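Local coordinates for protein cortical-lytic enzyme (Bacillus cereus, PDB 4S3J) that cleaves partially degraded spore-cortex peptidoglycan during germination as an N-acetylglucosaminidase of glycosyl hydrolase family 18, probably recognising muramic acid delta-lactam, at residues A[32-37]-A[42-47]; A[123-128]-A[408-413]; A[322-327]-A[415-420]. One frame throughout, in Å; residues are numbered along the deposited sequence.

Contact 1 of 3, residues A[32-37]-A[42-47]; sequences NGLNPA and VGQALI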
# COMPACT_ATOMS: atom_id res chain seq x y z
N ASN A 32 16.91 8.50 0.47
CA ASN A 32 16.49 7.56 1.49
C ASN A 32 15.94 8.23 2.75
O ASN A 32 15.71 7.55 3.76
CB ASN A 32 17.66 6.66 1.83
CG ASN A 32 18.02 5.75 0.68
OD1 ASN A 32 17.38 4.74 0.46
ND2 ASN A 32 19.05 6.13 -0.07
N GLY A 33 15.78 9.55 2.69
CA GLY A 33 15.22 10.30 3.81
C GLY A 33 16.01 10.09 5.08
O GLY A 33 15.46 9.96 6.17
N LEU A 34 17.33 10.05 4.96
CA LEU A 34 18.16 9.84 6.11
C LEU A 34 18.41 11.12 6.89
O LEU A 34 18.40 12.21 6.33
CB LEU A 34 19.52 9.27 5.71
CG LEU A 34 19.48 8.00 4.86
CD1 LEU A 34 20.91 7.59 4.46
CD2 LEU A 34 18.83 6.87 5.61
N ASN A 35 18.70 10.94 8.17
CA ASN A 35 19.35 11.98 8.95
C ASN A 35 20.83 11.81 8.72
O ASN A 35 21.37 10.77 9.07
CB ASN A 35 18.99 11.86 10.43
CG ASN A 35 19.69 12.89 11.30
OD1 ASN A 35 20.74 13.44 10.95
ND2 ASN A 35 19.10 13.16 12.45
N PRO A 36 21.50 12.81 8.12
CA PRO A 36 22.88 12.59 7.67
C PRO A 36 23.84 12.32 8.80
O PRO A 36 24.94 11.79 8.56
CB PRO A 36 23.23 13.92 6.96
CG PRO A 36 22.30 14.93 7.52
CD PRO A 36 21.03 14.17 7.80
N ALA A 37 23.44 12.66 10.01
CA ALA A 37 24.30 12.43 11.17
C ALA A 37 24.24 11.00 11.71
O ALA A 37 25.11 10.61 12.47
CB ALA A 37 23.94 13.42 12.28
N VAL A 42 23.09 -2.38 9.57
CA VAL A 42 23.32 -3.57 8.75
C VAL A 42 21.97 -4.22 8.44
O VAL A 42 21.15 -4.45 9.34
CB VAL A 42 24.27 -4.57 9.46
CG1 VAL A 42 24.41 -5.87 8.67
CG2 VAL A 42 25.61 -3.93 9.65
N GLY A 43 21.72 -4.50 7.16
CA GLY A 43 20.45 -5.08 6.74
C GLY A 43 19.41 -4.08 6.26
O GLY A 43 18.38 -4.46 5.72
N GLN A 44 19.68 -2.79 6.48
CA GLN A 44 18.86 -1.68 5.98
C GLN A 44 18.90 -1.69 4.46
O GLN A 44 19.94 -1.95 3.85
CB GLN A 44 19.38 -0.35 6.56
CG GLN A 44 18.70 0.88 6.17
CD GLN A 44 19.27 2.13 6.82
OE1 GLN A 44 20.26 2.12 7.59
NE2 GLN A 44 18.62 3.22 6.56
N ALA A 45 17.76 -1.43 3.83
CA ALA A 45 17.69 -1.36 2.38
C ALA A 45 17.66 0.07 1.89
O ALA A 45 16.75 0.83 2.24
CB ALA A 45 16.43 -2.08 1.88
N LEU A 46 18.64 0.43 1.07
CA LEU A 46 18.77 1.77 0.53
C LEU A 46 18.55 1.73 -0.97
O LEU A 46 18.78 0.68 -1.62
CB LEU A 46 20.15 2.37 0.79
CG LEU A 46 20.55 2.50 2.27
CD1 LEU A 46 22.00 2.97 2.35
CD2 LEU A 46 19.63 3.40 3.05
N ILE A 47 18.13 2.85 -1.54
CA ILE A 47 18.21 3.00 -2.98
C ILE A 47 19.45 3.87 -3.29
O ILE A 47 19.75 4.88 -2.60
CB ILE A 47 16.89 3.56 -3.57
CG1 ILE A 47 16.45 4.86 -2.90
CG2 ILE A 47 15.79 2.51 -3.40
CD1 ILE A 47 15.24 5.50 -3.60
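The carboxamide of Asn32 pairs with the backbone of Ile47 through both of its polar atoms. Ile47 N donates to Asn32 OD1 at 2.9 Å, nearly straight (163°) and on a lone pair in the carbonyl plane. Asn32 ND2 gives a hydrogen to Ile47 O, also at 2.9 Å, with the acceptor only 9° out of the amide plane. Two in-plane bonds to one residue fix the rotation of this buried amide. ND2 also reaches Ile28 O, and OD1 accepts from Gln416 NE2.

Carbon atoms pack beside the amide: Leu46 CD2 lies 3.7 Å from Asn32 CG, and Ile47 CG1 is 3.5 Å from Asn32 OD1. Leu34 CD2 meets Gln44 NE2 at 3.8 Å, while Gln44 OE1 accepts from Val41 N.

Asn32 CG sits opposite its carbonyl carbon (chi1 -67°), turning the amide toward strand 45-49. Asn32 is placed by the end of helix 25-31, where Gly33, with positive phi, is C-prime of a Schellman motif closed by Leu34 N to Val29 O. Within this LysM domain the contact joins that helix end to strand 45-49, paired antiparallel with strand 3-7; Leu46 also packs on Leu17 of helix 14-21, and Ile47 on helix 415-424.

Contact 2 of 3, residues A[123-128]-A[408-413]; sequences VNATRA and WKIGLP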
# COMPACT_ATOMS: atom_id res chain seq x y z
N VAL A 123 -0.71 17.10 6.85
CA VAL A 123 -1.00 17.85 5.64
C VAL A 123 0.26 17.94 4.77
O VAL A 123 0.21 17.80 3.55
CB VAL A 123 -1.56 19.25 5.96
CG1 VAL A 123 -1.82 20.02 4.68
CG2 VAL A 123 -2.84 19.12 6.76
N ASN A 124 1.42 18.13 5.39
CA ASN A 124 2.66 18.17 4.61
C ASN A 124 2.97 16.83 3.94
O ASN A 124 3.41 16.79 2.80
CB ASN A 124 3.84 18.59 5.49
CG ASN A 124 3.87 20.08 5.77
OD1 ASN A 124 3.29 20.87 5.03
ND2 ASN A 124 4.58 20.47 6.82
N ALA A 125 2.74 15.73 4.65
CA ALA A 125 2.95 14.41 4.07
C ALA A 125 2.01 14.21 2.88
O ALA A 125 2.41 13.65 1.86
CB ALA A 125 2.74 13.34 5.09
N THR A 126 0.77 14.67 3.00
CA THR A 126 -0.19 14.53 1.92
C THR A 126 0.29 15.28 0.68
O THR A 126 0.22 14.76 -0.44
CB THR A 126 -1.58 15.05 2.34
OG1 THR A 126 -2.04 14.35 3.50
CG2 THR A 126 -2.60 14.88 1.22
N ARG A 127 0.78 16.50 0.86
CA ARG A 127 1.30 17.26 -0.27
C ARG A 127 2.50 16.58 -0.91
O ARG A 127 2.67 16.64 -2.14
CB ARG A 127 1.68 18.68 0.17
CG ARG A 127 0.51 19.53 0.56
CD ARG A 127 0.89 21.00 0.66
NE ARG A 127 -0.28 21.82 0.95
CZ ARG A 127 -0.59 22.30 2.16
NH1 ARG A 127 0.18 22.05 3.21
NH2 ARG A 127 -1.69 23.03 2.31
N ALA A 128 3.35 15.97 -0.09
CA ALA A 128 4.56 15.33 -0.60
C ALA A 128 4.21 14.11 -1.45
O ALA A 128 4.87 13.83 -2.45
CB ALA A 128 5.48 14.91 0.55
N TRP A 408 -2.23 2.15 2.69
CA TRP A 408 -2.69 2.55 4.03
C TRP A 408 -1.44 2.75 4.90
O TRP A 408 -0.79 1.75 5.25
CB TRP A 408 -3.60 1.51 4.67
CG TRP A 408 -4.22 2.03 5.94
CD1 TRP A 408 -3.67 2.03 7.19
CD2 TRP A 408 -5.50 2.64 6.07
NE1 TRP A 408 -4.54 2.60 8.10
CE2 TRP A 408 -5.66 3.00 7.43
CE3 TRP A 408 -6.53 2.95 5.18
CZ2 TRP A 408 -6.81 3.62 7.91
CZ3 TRP A 408 -7.66 3.57 5.66
CH2 TRP A 408 -7.79 3.91 7.01
N LYS A 409 -1.07 3.97 5.27
CA LYS A 409 -1.76 5.23 5.01
C LYS A 409 -0.71 6.34 5.03
O LYS A 409 0.43 6.12 5.46
CB LYS A 409 -2.85 5.52 6.07
CG LYS A 409 -2.31 5.57 7.50
CD LYS A 409 -3.39 6.05 8.50
CE LYS A 409 -2.90 5.95 9.93
NZ LYS A 409 -3.87 6.56 10.91
N ILE A 410 -1.10 7.53 4.59
CA ILE A 410 -0.26 8.72 4.64
C ILE A 410 0.11 9.02 6.09
O ILE A 410 -0.70 8.88 6.99
CB ILE A 410 -0.99 9.90 3.96
CG1 ILE A 410 -1.15 9.63 2.47
CG2 ILE A 410 -0.24 11.24 4.20
CD1 ILE A 410 -2.12 10.56 1.76
N GLY A 411 1.37 9.41 6.31
CA GLY A 411 1.84 9.79 7.63
C GLY A 411 2.82 8.80 8.24
O GLY A 411 3.11 8.86 9.45
N LEU A 412 3.32 7.90 7.39
CA LEU A 412 4.27 6.85 7.78
C LEU A 412 5.48 6.90 6.84
O LEU A 412 5.48 6.25 5.78
CB LEU A 412 3.57 5.49 7.69
CG LEU A 412 2.47 5.26 8.74
CD1 LEU A 412 1.46 4.25 8.24
CD2 LEU A 412 3.11 4.77 10.04
N PRO A 413 6.48 7.72 7.18
CA PRO A 413 7.62 7.98 6.29
C PRO A 413 8.27 6.70 5.75
O PRO A 413 8.57 5.76 6.51
CB PRO A 413 8.60 8.74 7.17
CG PRO A 413 7.73 9.45 8.17
CD PRO A 413 6.53 8.56 8.39
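Ile410 sets its CG2 methyl against two consecutive residues of helix 120-129, lying 3.8 Å from Ala125 CB and 3.7 Å from Thr126 OG1. The longer branch contributes less to this interface: Ile410 CD1 comes to 4.2 Å from Thr126 OG1. One branched side chain therefore accounts for the close side-chain contacts, and the Thr126 and Ile410 side chains meet at about a right angle.

The torsions explain the division of labour. In Ile410, CG2 stands opposite the backbone N while CG1 is turned back beside it (chi1 -67°), which presents the short methyl to the helix. Thr126 has its hydroxyl beside its own backbone N (chi1 -58°), where OG1 hydrogen-bonds to Leu122 O one turn earlier in the helix. Its polar need is thus met within the helix, and its approach to the isoleucine methyl is van der Waals packing.

The backbones come closest beside this cluster, with Ala125 CA 5.9 Å from Gly411 CA. The methyl of Ala125 faces the loop here, its CB 4.3 Å from Gly411 N. Glycine suits the positive phi of Gly411 (110°), where a CB would press on the Ile410 carbonyl O, and the chain turns there after Ile410. The interface is modest in size, burying 133 Å² over both sides, with Ile410 and Thr126 buried and Gly411 at its exposed margin.

In the family 18 TIM barrel, helix 120-129 here packs against the loop that leads from strand 404-408 to helix 415-424. Both residues also reach the barrel strands: Thr126 touches Leu111 of strand 104-111 and Leu136 of strand 135-143, whereas Ile410 rests on Ala109 and Leu136 of those same two strands.

Contact 3 of 3, residues A[322-327]-A[415-420]; sequences QNLYGF and PQNWRL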
# COMPACT_ATOMS: atom_id res chain seq x y z
N GLN A 322 -1.91 -2.25 0.28
CA GLN A 322 -0.55 -2.34 0.79
C GLN A 322 -0.37 -1.48 2.03
O GLN A 322 -0.56 -0.27 1.97
CB GLN A 322 0.44 -1.90 -0.29
CG GLN A 322 1.89 -1.97 0.16
CD GLN A 322 2.34 -3.39 0.48
OE1 GLN A 322 2.12 -4.32 -0.30
NE2 GLN A 322 2.97 -3.56 1.65
N ASN A 323 0.05 -2.10 3.12
CA ASN A 323 0.40 -1.40 4.34
C ASN A 323 1.72 -0.66 4.19
O ASN A 323 2.66 -1.19 3.57
CB ASN A 323 0.50 -2.38 5.51
CG ASN A 323 1.47 -3.51 5.22
OD1 ASN A 323 1.23 -4.34 4.33
ND2 ASN A 323 2.61 -3.51 5.92
N LEU A 324 1.79 0.54 4.76
CA LEU A 324 3.08 1.22 4.87
C LEU A 324 3.66 1.06 6.29
O LEU A 324 4.85 1.32 6.52
CB LEU A 324 2.93 2.70 4.51
CG LEU A 324 2.65 2.98 3.02
CD1 LEU A 324 2.35 4.47 2.82
CD2 LEU A 324 3.84 2.57 2.20
N TYR A 325 2.83 0.58 7.21
CA TYR A 325 3.23 0.41 8.61
C TYR A 325 3.78 -0.98 8.88
O TYR A 325 3.46 -1.95 8.19
CB TYR A 325 2.03 0.65 9.54
CG TYR A 325 0.84 -0.23 9.18
CD1 TYR A 325 -0.10 0.18 8.22
CD2 TYR A 325 0.66 -1.48 9.77
CE1 TYR A 325 -1.16 -0.63 7.87
CE2 TYR A 325 -0.43 -2.29 9.42
CZ TYR A 325 -1.32 -1.86 8.48
OH TYR A 325 -2.36 -2.66 8.12
N GLY A 326 4.62 -1.07 9.93
CA GLY A 326 4.96 -2.32 10.56
C GLY A 326 4.46 -2.27 11.99
O GLY A 326 3.78 -1.30 12.38
N PHE A 327 4.79 -3.29 12.79
CA PHE A 327 4.46 -3.30 14.22
C PHE A 327 5.67 -3.70 15.05
O PHE A 327 6.51 -4.48 14.60
CB PHE A 327 3.31 -4.25 14.53
CG PHE A 327 1.97 -3.79 14.02
CD1 PHE A 327 1.35 -2.68 14.57
CD2 PHE A 327 1.36 -4.47 13.00
CE1 PHE A 327 0.10 -2.26 14.09
CE2 PHE A 327 0.12 -4.06 12.51
CZ PHE A 327 -0.50 -2.94 13.07
N PRO A 415 10.42 6.91 2.20
CA PRO A 415 10.68 7.62 0.94
C PRO A 415 10.96 6.69 -0.23
O PRO A 415 10.63 6.98 -1.37
CB PRO A 415 11.93 8.47 1.24
CG PRO A 415 12.26 8.26 2.66
CD PRO A 415 11.42 7.19 3.26
N GLN A 416 11.58 5.55 0.06
CA GLN A 416 11.96 4.64 -1.00
C GLN A 416 10.74 4.06 -1.71
O GLN A 416 10.80 3.73 -2.88
CB GLN A 416 12.81 3.50 -0.46
CG GLN A 416 14.09 3.96 0.19
CD GLN A 416 13.98 4.16 1.68
OE1 GLN A 416 12.88 4.27 2.24
NE2 GLN A 416 15.12 4.23 2.34
N ASN A 417 9.63 3.90 -0.99
CA ASN A 417 8.43 3.39 -1.63
C ASN A 417 7.98 4.26 -2.79
O ASN A 417 7.66 3.77 -3.89
CB ASN A 417 7.30 3.25 -0.60
CG ASN A 417 5.98 2.94 -1.25
OD1 ASN A 417 5.79 1.84 -1.78
ND2 ASN A 417 5.07 3.91 -1.25
N TRP A 418 7.96 5.57 -2.57
CA TRP A 418 7.43 6.49 -3.56
C TRP A 418 8.38 6.64 -4.74
O TRP A 418 7.95 6.63 -5.89
CB TRP A 418 7.11 7.83 -2.89
CG TRP A 418 6.14 7.61 -1.76
CD1 TRP A 418 6.40 7.66 -0.42
CD2 TRP A 418 4.76 7.23 -1.89
NE1 TRP A 418 5.25 7.36 0.30
CE2 TRP A 418 4.24 7.09 -0.58
CE3 TRP A 418 3.92 7.02 -2.97
CZ2 TRP A 418 2.91 6.74 -0.35
CZ3 TRP A 418 2.60 6.67 -2.73
CH2 TRP A 418 2.12 6.54 -1.44
N ARG A 419 9.68 6.67 -4.47
CA ARG A 419 10.66 6.72 -5.55
C ARG A 419 10.61 5.43 -6.38
O ARG A 419 10.67 5.48 -7.60
CB ARG A 419 12.07 6.95 -5.01
CG ARG A 419 13.13 6.91 -6.11
CD ARG A 419 12.94 8.05 -7.11
NE ARG A 419 13.94 8.02 -8.18
CZ ARG A 419 15.14 8.59 -8.12
NH1 ARG A 419 15.52 9.22 -7.01
NH2 ARG A 419 15.97 8.51 -9.15
N LEU A 420 10.51 4.28 -5.73
CA LEU A 420 10.47 3.03 -6.47
C LEU A 420 9.18 2.91 -7.29
O LEU A 420 9.17 2.31 -8.35
CB LEU A 420 10.62 1.84 -5.53
CG LEU A 420 12.04 1.64 -4.99
CD1 LEU A 420 12.00 0.60 -3.89
CD2 LEU A 420 13.01 1.26 -6.09
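This is a small, buried packing contact between the break in strand 318-330 and helix 415-424 in the TIM-barrel region, carried by the forked end of Leu324 against Asn417 and Trp418. The evidence is in the two methyls, which go to different residues. Leu324 CD1 approaches Trp418 CZ2 at 3.9 Å, meeting the indole obliquely, while Leu324 CD2 lies 3.9 Å from Asn417 ND2. The leucine crosses both side chains at about a right angle, and the two segments together bury 103 Å².

On the helix side the two side chains also touch each other: Asn417 ND2 sits over the centre of the Trp418 ring, 3.3 Å above its plane, so the carboxamide and indole form a joint surface for the leucine fork. Different first torsions bring these consecutive residues together: the amide carbon of Asn417 extends opposite its backbone N (chi1 170°), whereas the indole of Trp418 folds back beside its own N (chi1 -58°). At the other end of the carboxamide, Asn417 OD1 has a weak hydrogen bond with Tyr407 OH.

On the strand side, side chains brace the backbone on both flanks of Leu324. Gln322 NE2 donates to Asn323 O at 3.1 Å, in the carbonyl plane. Asn323 ND2 bonds to Tyr325 O, two residues on, at 2.9 Å, nearly along the C=O axis. That second bond spans the short break in strand 318-330, where Leu324 itself lies.

Strand 404-408 supports the contact through Tyr407, touched by Leu324 and meeting the Trp418 ring with the planes at about 55°. Helix 387-400 adds Ile390, against which Asn417 packs, and strand 45-49 of the LysM domain lies against helix 415-424.

How the contacts relate
Contact 3 touches both of the others. Toward contact 1 the link crosses from catalytic barrel to LysM domain: the Asn32-Gln416 bond measures 3.0 Å from OD1 to NE2, and Ile47 CD1 packs 3.6 Å from Arg419 CG. Toward contact 2 it follows strand pairing, with Trp408 O 2.9 Å from Leu324 N and Trp408 N 3.0 Å from Gln322 O. Contacts 1 and 2 do not meet; their centres are 19 Å apart and their nearest atoms about 7 Å. In sequence, contacts 2 and 3 interleave, whereas contact 1 closes before either opens. All three lie away from Glu220, the probable proton donor.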